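Local atomic coordinates of 4-alpha-glucanotransferase (Corynebacterium glutamicum, PDB entry 5B68), a protein that is an amylomaltase of the 4-alpha-glucanotransferase family, an enzyme that carries a TIM-barrel domain and an N-terminal beta-sandwich domain. Residues 383-388 against 448-453; 199-204 against 216-221; 207-212 against 377-382. All coordinates share one frame; numbering follows the deposited sequence.

Contact 1: residues 383-388 against 448-453; sequences IMADLA and RTVLRH. With SO4 (sulfate ion), chain F.
In the TIM barrel, A385 of strand 382-387 faces V450 of helix 441-452, the helix that leads into the neighbouring strand 456-459. The contact is small and apolar. With CG1 anti to the backbone N (chi1 176°), V450 sets that methyl against A385 CB at 3.7 Å and leaves CG2 for L387, whose CD1 lies 4.3 Å from it. V450 therefore spans two strand residues that point to the same side of the sheet, while M384 and D386 point away from the helix. L387 also packs on W443, L446 and L447 one to two turns earlier, and I457 of the next strand touches both V450 and L387. At the other end, I383 CB approaches H453 O at 4.2 Å, where the chain leaves the helix. The H453 ring carries R452 CG 3.8 Å above one face, offset toward the rim, and its NE2 is hydrogen-bonded to D364 OD1. On the outer side of the helix a sulfate, probably from the crystallisation liquor, lies at the edge of the R452 guanidinium, which donates two hydrogen bonds, NH1 to O3 at 2.9 Å (160°) and NH2 to O4 at 2.9 Å (155°). R448 NH1 adds a weak hydrogen bond to O3 of 3.5 Å, while its NH2 forms a salt bridge with E497. Such aliphatic packing of helix on preceding barrel strand is the beta-alpha-beta arrangement of a TIM barrel, here with further strands inserted between the two.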
ATOM      1  N   ILE A 383       6.278   8.193  11.618  1.00 17.35           N
ATOM      2  CA  ILE A 383       5.240   7.324  11.135  1.00 18.21           C
ATOM      3  C   ILE A 383       5.705   6.683   9.841  1.00 20.95           C
ATOM      4  O   ILE A 383       6.215   7.358   8.974  1.00 19.55           O
ATOM      5  CB  ILE A 383       3.944   8.100  10.862  1.00 19.69           C
ATOM      6  CG1 ILE A 383       3.537   8.914  12.094  1.00 22.00           C
ATOM      7  CG2 ILE A 383       2.845   7.147  10.435  1.00 19.11           C
ATOM      8  CD1 ILE A 383       3.579   8.134  13.372  1.00 26.86           C
ATOM      9  N   MET A 384       5.483   5.387   9.728  1.00 17.88           N
ATOM     10  CA  MET A 384       5.684   4.694   8.481  1.00 18.29           C
ATOM     11  C   MET A 384       4.307   4.227   8.024  1.00 17.75           C
ATOM     12  O   MET A 384       3.644   3.466   8.660  1.00 16.29           O
ATOM     13  CB  MET A 384       6.688   3.551   8.668  1.00 21.07           C
ATOM     14  CG  MET A 384       6.819   2.575   7.528  1.00 22.31           C
ATOM     15  SD  MET A 384       7.970   1.247   7.937  1.00 27.11           S
ATOM     16  CE  MET A 384       9.427   2.256   8.159  1.00 23.03           C
ATOM     17  N   ALA A 385       3.893   4.748   6.889  1.00 17.88           N
ATOM     18  CA  ALA A 385       2.627   4.434   6.301  1.00 19.07           C
ATOM     19  C   ALA A 385       2.666   3.104   5.527  1.00 19.89           C
ATOM     20  O   ALA A 385       3.747   2.571   5.181  1.00 20.53           O
ATOM     21  CB  ALA A 385       2.234   5.628   5.401  1.00 19.55           C
ATOM     22  N   ASP A 386       1.500   2.518   5.318  1.00 19.43           N
ATOM     23  CA  ASP A 386       1.344   1.269   4.560  1.00 20.34           C
ATOM     24  C   ASP A 386       0.415   1.559   3.372  1.00 20.31           C
ATOM     25  O   ASP A 386      -0.633   2.139   3.573  1.00 18.43           O
ATOM     26  CB  ASP A 386       0.738   0.182   5.463  1.00 20.18           C
ATOM     27  CG  ASP A 386       0.736  -1.225   4.859  1.00 26.79           C
ATOM     28  OD1 ASP A 386       0.899  -1.464   3.654  1.00 31.94           O
ATOM     29  OD2 ASP A 386       0.449  -2.141   5.601  1.00 32.54           O
ATOM     30  N   LEU A 387       0.799   1.103   2.181  1.00 20.61           N
ATOM     31  CA  LEU A 387       0.034   1.336   0.912  1.00 21.23           C
ATOM     32  C   LEU A 387      -0.615   0.050   0.532  1.00 20.62           C
ATOM     33  O   LEU A 387       0.063  -0.928   0.215  1.00 19.72           O
ATOM     34  CB  LEU A 387       0.986   1.789  -0.169  1.00 21.16           C
ATOM     35  CG  LEU A 387       0.434   2.047  -1.597  1.00 21.19           C
ATOM     36  CD1 LEU A 387      -0.690   3.085  -1.577  1.00 20.65           C
ATOM     37  CD2 LEU A 387       1.603   2.437  -2.482  1.00 23.38           C
ATOM     38  N   ALA A 388      -1.947   0.009   0.572  1.00 18.53           N
ATOM     39  CA  ALA A 388      -2.680  -1.089   0.091  1.00 20.90           C
ATOM     40  C   ALA A 388      -2.385  -1.321  -1.433  1.00 19.95           C
ATOM     41  O   ALA A 388      -1.966  -0.379  -2.123  1.00 19.82           O
ATOM     42  CB  ALA A 388      -4.156  -0.781   0.334  1.00 19.98           C
ATOM     43  N   ARG A 448       2.557  10.764  -3.263  1.00 18.72           N
ATOM     44  CA  ARG A 448       2.921  11.963  -2.609  1.00 21.19           C
ATOM     45  C   ARG A 448       2.042  12.228  -1.331  1.00 20.41           C
ATOM     46  O   ARG A 448       2.537  12.704  -0.335  1.00 21.62           O
ATOM     47  CB  ARG A 448       2.782  13.136  -3.577  1.00 23.59           C
ATOM     48  CG  ARG A 448       3.216  14.417  -2.991  1.00 25.43           C
ATOM     49  CD  ARG A 448       3.572  15.400  -4.042  1.00 33.00           C
ATOM     50  NE  ARG A 448       4.658  14.954  -4.901  1.00 31.53           N
ATOM     51  CZ  ARG A 448       5.190  15.703  -5.847  1.00 35.82           C
ATOM     52  NH1 ARG A 448       4.726  16.937  -6.045  1.00 41.45           N
ATOM     53  NH2 ARG A 448       6.175  15.245  -6.621  1.00 33.63           N
ATOM     54  N   THR A 449       0.762  11.918  -1.391  1.00 20.82           N
ATOM     55  CA  THR A 449      -0.113  12.060  -0.227  1.00 21.17           C
ATOM     56  C   THR A 449       0.250  11.048   0.900  1.00 20.17           C
ATOM     57  O   THR A 449       0.398  11.441   2.065  1.00 20.94           O
ATOM     58  CB  THR A 449      -1.556  11.964  -0.623  1.00 21.64           C
ATOM     59  OG1 THR A 449      -1.844  13.058  -1.523  1.00 22.44           O
ATOM     60  CG2 THR A 449      -2.445  12.062   0.599  1.00 25.76           C
ATOM     61  N   VAL A 450       0.507   9.815   0.524  1.00 19.55           N
ATOM     62  CA  VAL A 450       0.889   8.762   1.472  1.00 20.64           C
ATOM     63  C   VAL A 450       2.160   9.139   2.204  1.00 21.53           C
ATOM     64  O   VAL A 450       2.259   8.968   3.413  1.00 22.14           O
ATOM     65  CB  VAL A 450       0.968   7.332   0.847  1.00 21.89           C
ATOM     66  CG1 VAL A 450       1.455   6.319   1.853  1.00 26.24           C
ATOM     67  CG2 VAL A 450      -0.354   6.890   0.312  1.00 22.72           C
ATOM     68  N   LEU A 451       3.117   9.698   1.484  1.00 18.96           N
ATOM     69  CA  LEU A 451       4.400  10.064   2.050  1.00 19.04           C
ATOM     70  C   LEU A 451       4.483  11.443   2.692  1.00 18.80           C
ATOM     71  O   LEU A 451       5.478  11.768   3.280  1.00 20.09           O
ATOM     72  CB  LEU A 451       5.482   9.955   0.980  1.00 20.09           C
ATOM     73  CG  LEU A 451       5.866   8.519   0.648  1.00 20.71           C
ATOM     74  CD1 LEU A 451       6.318   8.397  -0.785  1.00 23.27           C
ATOM     75  CD2 LEU A 451       6.931   8.018   1.602  1.00 20.04           C
ATOM     76  N   ARG A 452       3.439  12.242   2.577  1.00 18.30           N
ATOM     77  CA  ARG A 452       3.555  13.640   2.968  1.00 23.11           C
ATOM     78  C   ARG A 452       3.904  13.832   4.434  1.00 21.11           C
ATOM     79  O   ARG A 452       4.690  14.680   4.774  1.00 21.39           O
ATOM     80  CB  ARG A 452       2.285  14.418   2.645  1.00 22.01           C
ATOM     81  CG  ARG A 452       2.508  15.914   2.660  1.00 24.37           C
ATOM     82  CD  ARG A 452       1.295  16.644   2.163  1.00 24.27           C
ATOM     83  NE  ARG A 452       1.196  16.634   0.721  1.00 25.92           N
ATOM     84  CZ  ARG A 452       1.966  17.337  -0.099  1.00 28.91           C
ATOM     85  NH1 ARG A 452       1.770  17.262  -1.393  1.00 27.46           N
ATOM     86  NH2 ARG A 452       2.920  18.114   0.367  1.00 30.50           N
ATOM     87  N   HIS A 453       3.295  13.028   5.283  1.00 19.06           N
ATOM     88  CA  HIS A 453       3.480  13.148   6.712  1.00 18.60           C
ATOM     89  C   HIS A 453       4.013  11.859   7.293  1.00 19.53           C
ATOM     90  O   HIS A 453       3.654  11.469   8.366  1.00 22.71           O
ATOM     91  CB  HIS A 453       2.186  13.552   7.373  1.00 20.14           C
ATOM     92  CG  HIS A 453       1.613  14.796   6.801  1.00 20.62           C
ATOM     93  ND1 HIS A 453       2.292  15.987   6.813  1.00 21.44           N
ATOM     94  CD2 HIS A 453       0.441  15.033   6.175  1.00 22.58           C
ATOM     95  CE1 HIS A 453       1.555  16.909   6.232  1.00 22.96           C
ATOM     96  NE2 HIS A 453       0.427  16.356   5.836  1.00 22.67           N
TER
HETATM   97  S   SO4 F 805       3.809  19.771  -3.080  1.00 49.84           S
HETATM   98  O1  SO4 F 805       3.312  21.039  -3.676  1.00 51.49           O
HETATM   99  O2  SO4 F 805       5.216  19.547  -3.441  1.00 53.61           O
HETATM  100  O3  SO4 F 805       2.926  18.671  -3.607  1.00 43.52           O
HETATM  101  O4  SO4 F 805       3.824  19.936  -1.632  1.00 45.30           O

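Contact 2: residues 199-204 against 216-221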
ATOM      1  N   ASN A 199      -4.911  11.516  17.038  1.00 18.90           N
ATOM      2  CA  ASN A 199      -4.300  11.892  18.284  1.00 18.93           C
ATOM      3  C   ASN A 199      -3.591  10.735  18.910  1.00 20.01           C
ATOM      4  O   ASN A 199      -2.427  10.831  19.299  1.00 17.72           O
ATOM      5  CB  ASN A 199      -5.357  12.470  19.249  1.00 22.41           C
ATOM      6  CG  ASN A 199      -4.750  13.018  20.524  1.00 20.83           C
ATOM      7  OD1 ASN A 199      -4.200  12.279  21.322  1.00 23.24           O
ATOM      8  ND2 ASN A 199      -4.848  14.322  20.711  1.00 20.11           N
ATOM      9  N   ASP A 200      -4.310   9.618  18.966  1.00 18.38           N
ATOM     10  CA  ASP A 200      -3.719   8.384  19.437  1.00 19.49           C
ATOM     11  C   ASP A 200      -2.454   7.967  18.697  1.00 20.84           C
ATOM     12  O   ASP A 200      -1.532   7.429  19.304  1.00 20.06           O
ATOM     13  CB  ASP A 200      -4.699   7.214  19.429  1.00 20.59           C
ATOM     14  CG  ASP A 200      -5.954   7.485  20.267  1.00 22.18           C
ATOM     15  OD1 ASP A 200      -5.793   7.904  21.396  1.00 23.46           O
ATOM     16  OD2 ASP A 200      -7.097   7.214  19.794  1.00 23.63           O
ATOM     17  N   LEU A 201      -2.456   8.169  17.386  1.00 20.05           N
ATOM     18  CA  LEU A 201      -1.276   7.897  16.532  1.00 20.21           C
ATOM     19  C   LEU A 201      -0.055   8.636  17.040  1.00 18.77           C
ATOM     20  O   LEU A 201       1.061   8.062  17.247  1.00 17.81           O
ATOM     21  CB  LEU A 201      -1.580   8.255  15.072  1.00 18.26           C
ATOM     22  CG  LEU A 201      -0.451   8.082  14.050  1.00 19.88           C
ATOM     23  CD1 LEU A 201      -0.048   6.637  14.024  1.00 20.65           C
ATOM     24  CD2 LEU A 201      -0.929   8.550  12.697  1.00 22.43           C
ATOM     25  N   GLY A 202      -0.193   9.939  17.196  1.00 18.08           N
ATOM     26  CA  GLY A 202       0.914  10.744  17.665  1.00 20.06           C
ATOM     27  C   GLY A 202       1.344  10.454  19.117  1.00 19.41           C
ATOM     28  O   GLY A 202       2.523  10.417  19.420  1.00 19.17           O
ATOM     29  N   ASN A 203       0.369  10.144  19.960  1.00 19.35           N
ATOM     30  CA  ASN A 203       0.562   9.808  21.370  1.00 19.28           C
ATOM     31  C   ASN A 203       1.366   8.505  21.448  1.00 19.57           C
ATOM     32  O   ASN A 203       2.410   8.482  22.095  1.00 19.03           O
ATOM     33  CB  ASN A 203      -0.820   9.630  22.039  1.00 20.69           C
ATOM     34  CG  ASN A 203      -0.737   9.489  23.575  1.00 23.98           C
ATOM     35  OD1 ASN A 203       0.368   9.465  24.175  1.00 22.82           O
ATOM     36  ND2 ASN A 203      -1.911   9.331  24.204  1.00 21.26           N
ATOM     37  N   LEU A 204       0.881   7.472  20.766  1.00 17.52           N
ATOM     38  CA  LEU A 204       1.551   6.153  20.729  1.00 19.11           C
ATOM     39  C   LEU A 204       2.973   6.352  20.210  1.00 18.46           C
ATOM     40  O   LEU A 204       3.920   5.772  20.791  1.00 19.25           O
ATOM     41  CB  LEU A 204       0.814   5.146  19.926  1.00 18.66           C
ATOM     42  CG  LEU A 204       1.338   3.720  19.833  1.00 21.87           C
ATOM     43  CD1 LEU A 204       1.507   3.112  21.199  1.00 21.41           C
ATOM     44  CD2 LEU A 204       0.481   2.899  18.926  1.00 22.71           C
ATOM     45  N   LEU A 216       7.029   4.236  13.804  1.00 17.88           N
ATOM     46  CA  LEU A 216       5.793   3.577  14.137  1.00 17.59           C
ATOM     47  C   LEU A 216       5.074   3.224  12.819  1.00 19.90           C
ATOM     48  O   LEU A 216       4.551   4.086  12.128  1.00 17.43           O
ATOM     49  CB  LEU A 216       4.905   4.469  14.997  1.00 19.54           C
ATOM     50  CG  LEU A 216       3.585   3.861  15.389  1.00 18.71           C
ATOM     51  CD1 LEU A 216       3.773   2.688  16.344  1.00 19.57           C
ATOM     52  CD2 LEU A 216       2.731   4.940  15.998  1.00 20.23           C
ATOM     53  N   LEU A 217       5.134   1.945  12.483  1.00 17.22           N
ATOM     54  CA  LEU A 217       4.476   1.408  11.267  1.00 17.82           C
ATOM     55  C   LEU A 217       3.062   1.162  11.620  1.00 18.11           C
ATOM     56  O   LEU A 217       2.758   0.487  12.622  1.00 17.18           O
ATOM     57  CB  LEU A 217       5.173   0.118  10.794  1.00 17.95           C
ATOM     58  CG  LEU A 217       4.553  -0.769   9.748  1.00 18.63           C
ATOM     59  CD1 LEU A 217       4.393   0.002   8.431  1.00 17.43           C
ATOM     60  CD2 LEU A 217       5.387  -1.975   9.421  1.00 18.67           C
ATOM     61  N   ILE A 218       2.171   1.630  10.764  1.00 19.30           N
ATOM     62  CA  ILE A 218       0.763   1.463  10.924  1.00 17.78           C
ATOM     63  C   ILE A 218       0.068   0.816   9.713  1.00 19.70           C
ATOM     64  O   ILE A 218       0.657   0.554   8.662  1.00 19.13           O
ATOM     65  CB  ILE A 218       0.066   2.775  11.343  1.00 18.51           C
ATOM     66  CG1 ILE A 218       0.225   3.841  10.234  1.00 19.96           C
ATOM     67  CG2 ILE A 218       0.635   3.267  12.670  1.00 19.99           C
ATOM     68  CD1 ILE A 218      -0.589   5.076  10.438  1.00 21.69           C
ATOM     69  N   ASN A 219      -1.183   0.462   9.926  1.00 17.39           N
ATOM     70  CA  ASN A 219      -2.048   0.018   8.840  1.00 18.19           C
ATOM     71  C   ASN A 219      -2.296   1.123   7.845  1.00 17.34           C
ATOM     72  O   ASN A 219      -2.153   2.286   8.174  1.00 18.52           O
ATOM     73  CB  ASN A 219      -3.408  -0.447   9.383  1.00 18.99           C
ATOM     74  CG  ASN A 219      -4.076   0.623  10.240  1.00 20.64           C
ATOM     75  OD1 ASN A 219      -4.992   1.391   9.796  1.00 24.01           O
ATOM     76  ND2 ASN A 219      -3.628   0.744  11.431  1.00 17.39           N
ATOM     77  N   PRO A 220      -2.753   0.732   6.614  1.00 18.42           N
ATOM     78  CA  PRO A 220      -3.175   1.732   5.659  1.00 18.99           C
ATOM     79  C   PRO A 220      -4.272   2.593   6.278  1.00 19.64           C
ATOM     80  O   PRO A 220      -5.135   2.101   7.045  1.00 18.90           O
ATOM     81  CB  PRO A 220      -3.746   0.878   4.485  1.00 17.73           C
ATOM     82  CG  PRO A 220      -3.099  -0.481   4.601  1.00 20.19           C
ATOM     83  CD  PRO A 220      -2.893  -0.633   6.081  1.00 19.75           C
ATOM     84  N   MET A 221      -4.249   3.854   5.911  1.00 17.57           N
ATOM     85  CA  MET A 221      -5.217   4.840   6.427  1.00 18.95           C
ATOM     86  C   MET A 221      -6.079   5.508   5.325  1.00 20.73           C
ATOM     87  O   MET A 221      -6.631   6.622   5.487  1.00 21.85           O
ATOM     88  CB  MET A 221      -4.420   5.912   7.130  1.00 18.76           C
ATOM     89  CG  MET A 221      -3.466   5.389   8.218  1.00 24.50           C
ATOM     90  SD  MET A 221      -4.418   4.885   9.663  1.00 26.56           S
ATOM     91  CE  MET A 221      -4.664   6.510  10.378  1.00 29.76           C
TER
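D200 OD1 is gripped by two groups, the guanidinium of R249 in a salt bridge through NH2 and the hydroxyl of S189, and the other carboxylate oxygen, OD2, is held by S192 OG and by the backbone N of D197 just ahead of the helix. These bonds lie at the start of helix 198-209, the helix of the beta-alpha-beta crossover between barrel strands 177-182 and 215-218. The segment axes of helix 199-204 and strand 216-218 pass 10.2 Å apart at 148°, so the helix runs back roughly antiparallel to the strand it feeds. Leucines and an isoleucine fill the gap. L201 CD1 lies 3.8 Å from L216 CD2, and that same L216 methyl sits 3.8 Å from L201 O, so it meets the backbone of the helix as well as its side chain. L201 also touches I383, L367 and A370, so it is buried among the next strand and helix 349-376. L204 crosses L216 at about a right angle, its CD2 standing 4.2 Å from L216 CD1. I218 holds CG1 between its backbone N and carbonyl carbon (chi1 63°), which brings both branches to L201: CD1 of L201 lies 3.7 Å from I218 CG2 and 3.9 Å from I218 CD1.

Contact 3: residues 207-212 against 377-382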
ATOM      1  N   VAL A 207       5.167   7.721  22.867  1.00 19.97           N
ATOM      2  CA  VAL A 207       5.417   6.772  23.962  1.00 21.05           C
ATOM      3  C   VAL A 207       6.456   5.743  23.586  1.00 21.83           C
ATOM      4  O   VAL A 207       7.396   5.515  24.300  1.00 21.40           O
ATOM      5  CB  VAL A 207       4.110   6.040  24.340  1.00 21.64           C
ATOM      6  CG1 VAL A 207       4.367   4.789  25.184  1.00 24.61           C
ATOM      7  CG2 VAL A 207       3.159   6.961  25.048  1.00 22.44           C
ATOM      8  N   VAL A 208       6.322   5.114  22.434  1.00 18.94           N
ATOM      9  CA  VAL A 208       7.258   3.992  22.112  1.00 19.40           C
ATOM     10  C   VAL A 208       8.597   4.594  21.769  1.00 18.14           C
ATOM     11  O   VAL A 208       9.607   3.915  21.885  1.00 22.14           O
ATOM     12  CB  VAL A 208       6.737   3.061  21.021  1.00 20.82           C
ATOM     13  CG1 VAL A 208       5.449   2.388  21.438  1.00 22.62           C
ATOM     14  CG2 VAL A 208       6.505   3.814  19.718  1.00 19.42           C
ATOM     15  N   ALA A 209       8.641   5.874  21.371  1.00 18.08           N
ATOM     16  CA  ALA A 209       9.900   6.522  21.082  1.00 19.13           C
ATOM     17  C   ALA A 209      10.763   6.659  22.368  1.00 23.27           C
ATOM     18  O   ALA A 209      11.971   6.737  22.282  1.00 22.28           O
ATOM     19  CB  ALA A 209       9.640   7.905  20.523  1.00 18.44           C
ATOM     20  N   GLN A 210      10.131   6.643  23.548  1.00 23.71           N
ATOM     21  CA  GLN A 210      10.876   6.890  24.822  1.00 26.14           C
ATOM     22  C   GLN A 210      11.706   5.659  25.106  1.00 25.72           C
ATOM     23  O   GLN A 210      12.641   5.706  25.900  1.00 27.73           O
ATOM     24  CB  GLN A 210       9.890   7.080  25.971  1.00 28.72           C
ATOM     25  CG  GLN A 210       9.075   8.318  25.773  1.00 29.97           C
ATOM     26  CD  GLN A 210       7.892   8.451  26.698  1.00 36.74           C
ATOM     27  OE1 GLN A 210       7.526   7.532  27.445  1.00 46.31           O
ATOM     28  NE2 GLN A 210       7.196   9.574  26.549  1.00 36.67           N
ATOM     29  N   ASP A 211      11.324   4.523  24.530  1.00 23.51           N
ATOM     30  CA  ASP A 211      12.078   3.304  24.695  1.00 25.47           C
ATOM     31  C   ASP A 211      12.918   2.867  23.523  1.00 25.36           C
ATOM     32  O   ASP A 211      13.386   1.725  23.547  1.00 25.37           O
ATOM     33  CB  ASP A 211      11.163   2.190  25.201  1.00 28.49           C
ATOM     34  CG  ASP A 211      10.420   2.625  26.416  1.00 29.94           C
ATOM     35  OD1 ASP A 211      11.093   2.860  27.426  1.00 28.67           O
ATOM     36  OD2 ASP A 211       9.203   2.820  26.372  1.00 32.53           O
ATOM     37  N   GLY A 212      13.157   3.766  22.573  1.00 22.16           N
ATOM     38  CA  GLY A 212      14.096   3.503  21.518  1.00 25.40           C
ATOM     39  C   GLY A 212      13.558   3.359  20.099  1.00 23.74           C
ATOM     40  O   GLY A 212      14.314   3.230  19.214  1.00 22.53           O
ATOM     41  N   ALA A 377       9.645  13.630  19.524  1.00 21.44           N
ATOM     42  CA  ALA A 377       9.970  12.634  20.511  1.00 21.09           C
ATOM     43  C   ALA A 377      11.266  11.889  20.280  1.00 21.41           C
ATOM     44  O   ALA A 377      11.620  11.049  21.094  1.00 25.62           O
ATOM     45  CB  ALA A 377       8.838  11.662  20.645  1.00 21.77           C
ATOM     46  N   GLY A 378      11.937  12.142  19.187  1.00 23.20           N
ATOM     47  CA  GLY A 378      13.226  11.544  18.851  1.00 23.82           C
ATOM     48  C   GLY A 378      13.258  10.540  17.723  1.00 25.36           C
ATOM     49  O   GLY A 378      14.325   9.997  17.391  1.00 23.72           O
ATOM     50  N   MET A 379      12.120  10.224  17.120  1.00 22.87           N
ATOM     51  CA  MET A 379      12.147   9.259  16.033  1.00 21.36           C
ATOM     52  C   MET A 379      12.885   9.798  14.806  1.00 20.54           C
ATOM     53  O   MET A 379      12.594  10.873  14.332  1.00 20.89           O
ATOM     54  CB  MET A 379      10.732   8.866  15.628  1.00 20.70           C
ATOM     55  CG  MET A 379       9.962   8.086  16.665  1.00 19.65           C
ATOM     56  SD  MET A 379       8.570   7.207  15.956  1.00 22.42           S
ATOM     57  CE  MET A 379       8.304   5.937  17.183  1.00 19.54           C
ATOM     58  N   SER A 380      13.827   9.015  14.303  1.00 19.99           N
ATOM     59  CA  SER A 380      14.535   9.301  13.066  1.00 20.26           C
ATOM     60  C   SER A 380      13.664   9.215  11.808  1.00 21.54           C
ATOM     61  O   SER A 380      13.875   9.931  10.846  1.00 20.53           O
ATOM     62  CB  SER A 380      15.805   8.465  12.939  1.00 22.68           C
ATOM     63  OG  SER A 380      15.527   7.153  12.562  1.00 23.94           O
ATOM     64  N   ILE A 381      12.743   8.265  11.820  1.00 20.52           N
ATOM     65  CA  ILE A 381      11.817   8.069  10.723  1.00 19.90           C
ATOM     66  C   ILE A 381      10.433   8.640  11.006  1.00 19.99           C
ATOM     67  O   ILE A 381       9.945   9.433  10.252  1.00 19.77           O
ATOM     68  CB  ILE A 381      11.701   6.570  10.406  1.00 20.42           C
ATOM     69  CG1 ILE A 381      13.031   6.065   9.882  1.00 21.00           C
ATOM     70  CG2 ILE A 381      10.605   6.278   9.412  1.00 20.84           C
ATOM     71  CD1 ILE A 381      13.216   4.585  10.047  1.00 20.92           C
ATOM     72  N   GLY A 382       9.852   8.290  12.139  1.00 20.84           N
ATOM     73  CA  GLY A 382       8.493   8.705  12.413  1.00 18.11           C
ATOM     74  C   GLY A 382       7.440   7.699  11.996  1.00 17.92           C
ATOM     75  O   GLY A 382       7.641   6.521  12.077  1.00 17.36           O
TER
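A209, in the C-terminal part of helix 198-209, meets A377 and M379 where the chain turns from helix 349-376 toward strand 382-387. Its CB is the hub of the contact, 3.8 Å from A377 CB, 3.8 Å from A377 O and 3.9 Å from M379 CG. M379 reaches it through its shape: CG is anti to the carbonyl carbon (chi1 -67°) and the chain beyond runs extended, with chi3 at 158°, so the side chain passes A209 CB, with its CE 4.1 Å from that atom, and goes on to V208. There CE meets V208 CG2 at 3.8 Å, the two side chains crossing at a slant. V208 presents this methyl because CG2 stands between the backbone N and carbonyl carbon, with CG1 placed beside the N. Other neighbours of V208 are A213, V180 and Y696, and M379 too rests on A213. G378, with phi 110°, ends helix 349-376 in a Schellman motif just before M379, and a type I beta turn runs from A209 to G212, closed by G212 N to A209 O at 3.2 Å. The pairing joins two adjacent helix-to-strand turns at the end of the TIM barrel where its strands begin.

Overall arrangement
The three contacts are joined by the parallel barrel sheet, in which strands 215-218 and 382-387 are neighbours. Contacts 1 and 2, with centres about 11 Å apart, share probable backbone hydrogen bonds: M384 N to L216 O at 2.9 Å and I218 N to M384 O at 3.2 Å. Contacts 2 and 3, with centres about 12 Å apart, both use helix 198-209, and a probable backbone hydrogen bond from L216 N to G382 O at 2.9 Å links them where the two strands begin. Contacts 1 and 3, centres about 18 Å apart, meet only through the chain, G382 leading directly into I383. I383, which belongs to contact 1, also touches L201 and I218 of contact 2. The sulfate lies beyond the helix of contact 1, on the side turned away from the strands.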